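Local coordinates for galactose-binding-like protein (Bacteroides thetaiotaomicron, PDB 7M1B) that is a SusE-like protein of a gut bacterium that probably binds carbohydrate, possibly galactose, and belongs to a family with a potential degradative capacity, at residues F258-G263 and I355-L360. Residues are numbered along the deposited sequence; the frame is centred on the assembly and turned at random.
Sequences FTFDMG and IRFKIL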
loop_
_atom_site.group_PDB
_atom_site.type_symbol
_atom_site.label_atom_id
_atom_site.label_comp_id
_atom_site.label_asym_id
_atom_site.label_seq_id
_atom_site.Cartn_x
_atom_site.Cartn_y
_atom_site.Cartn_z
ATOM N N PHE A 258 -0.905 -7.834 -12.588
ATOM C CA PHE A 258 0.180 -8.790 -12.480
ATOM C C PHE A 258 0.414 -9.103 -11.001
ATOM O O PHE A 258 -0.075 -8.392 -10.125
ATOM C CB PHE A 258 1.487 -8.370 -13.177
ATOM C CG PHE A 258 2.085 -7.069 -12.669
ATOM C CD1 PHE A 258 2.633 -6.980 -11.418
ATOM C CD2 PHE A 258 2.081 -5.917 -13.441
ATOM C CE1 PHE A 258 3.182 -5.788 -10.951
ATOM C CE2 PHE A 258 2.643 -4.732 -12.997
ATOM C CZ PHE A 258 3.173 -4.651 -11.732
ATOM N N THR A 259 1.100 -10.238 -10.771
ATOM C CA THR A 259 1.222 -10.854 -9.452
ATOM C C THR A 259 2.668 -11.190 -9.168
ATOM O O THR A 259 3.356 -11.784 -10.017
ATOM C CB THR A 259 0.410 -12.174 -9.302
ATOM O OG1 THR A 259 -0.904 -11.945 -9.837
ATOM C CG2 THR A 259 0.358 -12.653 -7.875
ATOM N N PHE A 260 3.126 -10.831 -7.942
ATOM C CA PHE A 260 4.468 -11.297 -7.595
ATOM C C PHE A 260 4.492 -11.745 -6.122
ATOM O O PHE A 260 3.522 -11.537 -5.380
ATOM C CB PHE A 260 5.544 -10.214 -7.811
ATOM C CG PHE A 260 5.342 -8.883 -7.148
ATOM C CD1 PHE A 260 5.841 -8.702 -5.869
ATOM C CD2 PHE A 260 4.629 -7.857 -7.768
ATOM C CE1 PHE A 260 5.742 -7.431 -5.281
ATOM C CE2 PHE A 260 4.505 -6.611 -7.160
ATOM C CZ PHE A 260 5.068 -6.387 -5.909
ATOM N N ASP A 261 5.546 -12.456 -5.766
ATOM C CA ASP A 261 5.729 -12.983 -4.407
ATOM C C ASP A 261 6.828 -12.126 -3.777
ATOM O O ASP A 261 7.997 -12.159 -4.236
ATOM C CB ASP A 261 6.078 -14.483 -4.527
ATOM C CG ASP A 261 6.318 -15.212 -3.223
ATOM O OD1 ASP A 261 6.159 -14.556 -2.194
ATOM O OD2 ASP A 261 6.780 -16.407 -3.269
ATOM N N MET A 262 6.590 -11.572 -2.625
ATOM C CA MET A 262 7.619 -10.843 -1.870
ATOM C C MET A 262 8.667 -11.799 -1.248
ATOM O O MET A 262 9.757 -11.371 -0.901
ATOM C CB MET A 262 7.020 -9.989 -0.763
ATOM C CG MET A 262 6.080 -8.850 -1.363
ATOM S SD MET A 262 5.852 -7.559 -0.096
ATOM C CE MET A 262 4.903 -8.508 1.090
ATOM N N GLY A 263 8.346 -13.092 -1.162
ATOM C CA GLY A 263 9.236 -14.104 -0.634
ATOM C C GLY A 263 9.318 -14.131 0.902
ATOM O O GLY A 263 10.067 -14.953 1.489
ATOM N N ILE A 355 1.500 -10.196 -3.824
ATOM C CA ILE A 355 1.074 -8.838 -4.162
ATOM C C ILE A 355 0.535 -8.815 -5.586
ATOM O O ILE A 355 1.164 -9.341 -6.479
ATOM C CB ILE A 355 2.231 -7.801 -3.987
ATOM C CG1 ILE A 355 2.850 -7.775 -2.576
ATOM C CG2 ILE A 355 1.831 -6.421 -4.429
ATOM C CD1 ILE A 355 1.834 -7.320 -1.547
ATOM N N ARG A 356 -0.550 -8.057 -5.797
ATOM C CA ARG A 356 -0.998 -7.752 -7.151
ATOM C C ARG A 356 -1.070 -6.246 -7.353
ATOM O O ARG A 356 -1.506 -5.490 -6.445
ATOM C CB ARG A 356 -2.385 -8.335 -7.401
ATOM C CG ARG A 356 -2.354 -9.777 -7.882
ATOM C CD ARG A 356 -3.724 -10.380 -8.014
ATOM N NE ARG A 356 -3.587 -11.467 -8.984
ATOM C CZ ARG A 356 -4.614 -12.135 -9.493
ATOM N NH1 ARG A 356 -5.861 -11.970 -8.960
ATOM N NH2 ARG A 356 -4.485 -13.034 -10.430
ATOM N N PHE A 357 -0.683 -5.811 -8.564
ATOM C CA PHE A 357 -0.992 -4.472 -9.039
ATOM C C PHE A 357 -2.120 -4.593 -10.047
ATOM O O PHE A 357 -2.016 -5.282 -11.035
ATOM C CB PHE A 357 0.246 -3.857 -9.715
ATOM C CG PHE A 357 1.188 -3.189 -8.750
ATOM C CD1 PHE A 357 1.661 -3.891 -7.656
ATOM C CD2 PHE A 357 1.736 -1.950 -9.023
ATOM C CE1 PHE A 357 2.521 -3.273 -6.737
ATOM C CE2 PHE A 357 2.568 -1.298 -8.105
ATOM C CZ PHE A 357 2.990 -1.998 -6.989
ATOM N N LYS A 358 -3.293 -4.012 -9.656
ATOM C CA LYS A 358 -4.436 -3.955 -10.543
ATOM C C LYS A 358 -4.400 -2.599 -11.223
ATOM O O LYS A 358 -4.652 -1.551 -10.588
ATOM C CB LYS A 358 -5.724 -4.126 -9.718
ATOM C CG LYS A 358 -6.991 -4.182 -10.578
ATOM C CD LYS A 358 -8.271 -4.330 -9.667
ATOM C CE LYS A 358 -9.569 -4.885 -10.467
ATOM N NZ LYS A 358 -10.738 -5.195 -9.506
ATOM N N ILE A 359 -4.047 -2.617 -12.512
ATOM C CA ILE A 359 -3.802 -1.370 -13.226
ATOM C C ILE A 359 -5.152 -0.901 -13.778
ATOM O O ILE A 359 -5.763 -1.632 -14.575
ATOM C CB ILE A 359 -2.758 -1.557 -14.348
ATOM C CG1 ILE A 359 -1.449 -2.212 -13.867
ATOM C CG2 ILE A 359 -2.514 -0.203 -15.053
ATOM C CD1 ILE A 359 -0.803 -1.436 -12.757
ATOM N N LEU A 360 -5.546 0.328 -13.437
ATOM C CA LEU A 360 -6.811 0.895 -13.908
ATOM C C LEU A 360 -6.586 1.733 -15.177
ATOM O O LEU A 360 -7.426 1.759 -16.096
ATOM C CB LEU A 360 -7.392 1.757 -12.778
ATOM C CG LEU A 360 -7.555 1.110 -11.388
ATOM C CD1 LEU A 360 -8.219 2.083 -10.424
ATOM C CD2 LEU A 360 -8.370 -0.152 -11.456
#
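Thr259 OG1 is held by two groups: Arg356 NE donates to it at 2.9 Å, almost straight at 172° and within the guanidinium plane, and Asp218 OD2 is hydrogen-bonded to the same hydroxyl. The arginine chain runs extended from CG to NE, laying its aliphatic part past the threonine. Its far end makes a salt bridge to Asp218, bonds to the carbonyl of Gly305 and enters a cation-pi contact with Trp307, partners that would be expected to offset the charge of this buried side chain. A leucine in place of Arg356 would probably leave Asp218 without its counter-charge and Thr259 OG1 without this donor.

Thr259 and Arg356 form a non-hydrogen-bonded antiparallel pair. The hydrogen-bonded pairs, Phe258 with Phe357 and Phe260 with Ile355, flank it; Phe260 N to Ile355 O measures 2.9 Å, and the bonds at Phe258 are longer.

The opposite face is apolar. With CG between its backbone N and carbonyl carbon (chi1 54°), the Phe260 ring leans over its neighbour and takes Ile355 CB against one face, 3.9 Å from the ring centroid. Phe258 leans likewise, its ring lying over Phe357 CB with Phe258 CZ 3.6 Å from that atom; the rings of Phe258 and Phe357 are nearly parallel, at 12°, but slid apart. Met262 CG packs on Ile355 CG1 at 3.6 Å.

This pairing joins strands 256-274 and 352-362 in the beta-sheet core of a domain consistent with the galactose-binding-like fold. Strand 292-297 continues the sheet beyond 352-362, while Leu374 and Phe376 of strand 370-380 pack against the phenylalanine-lined face.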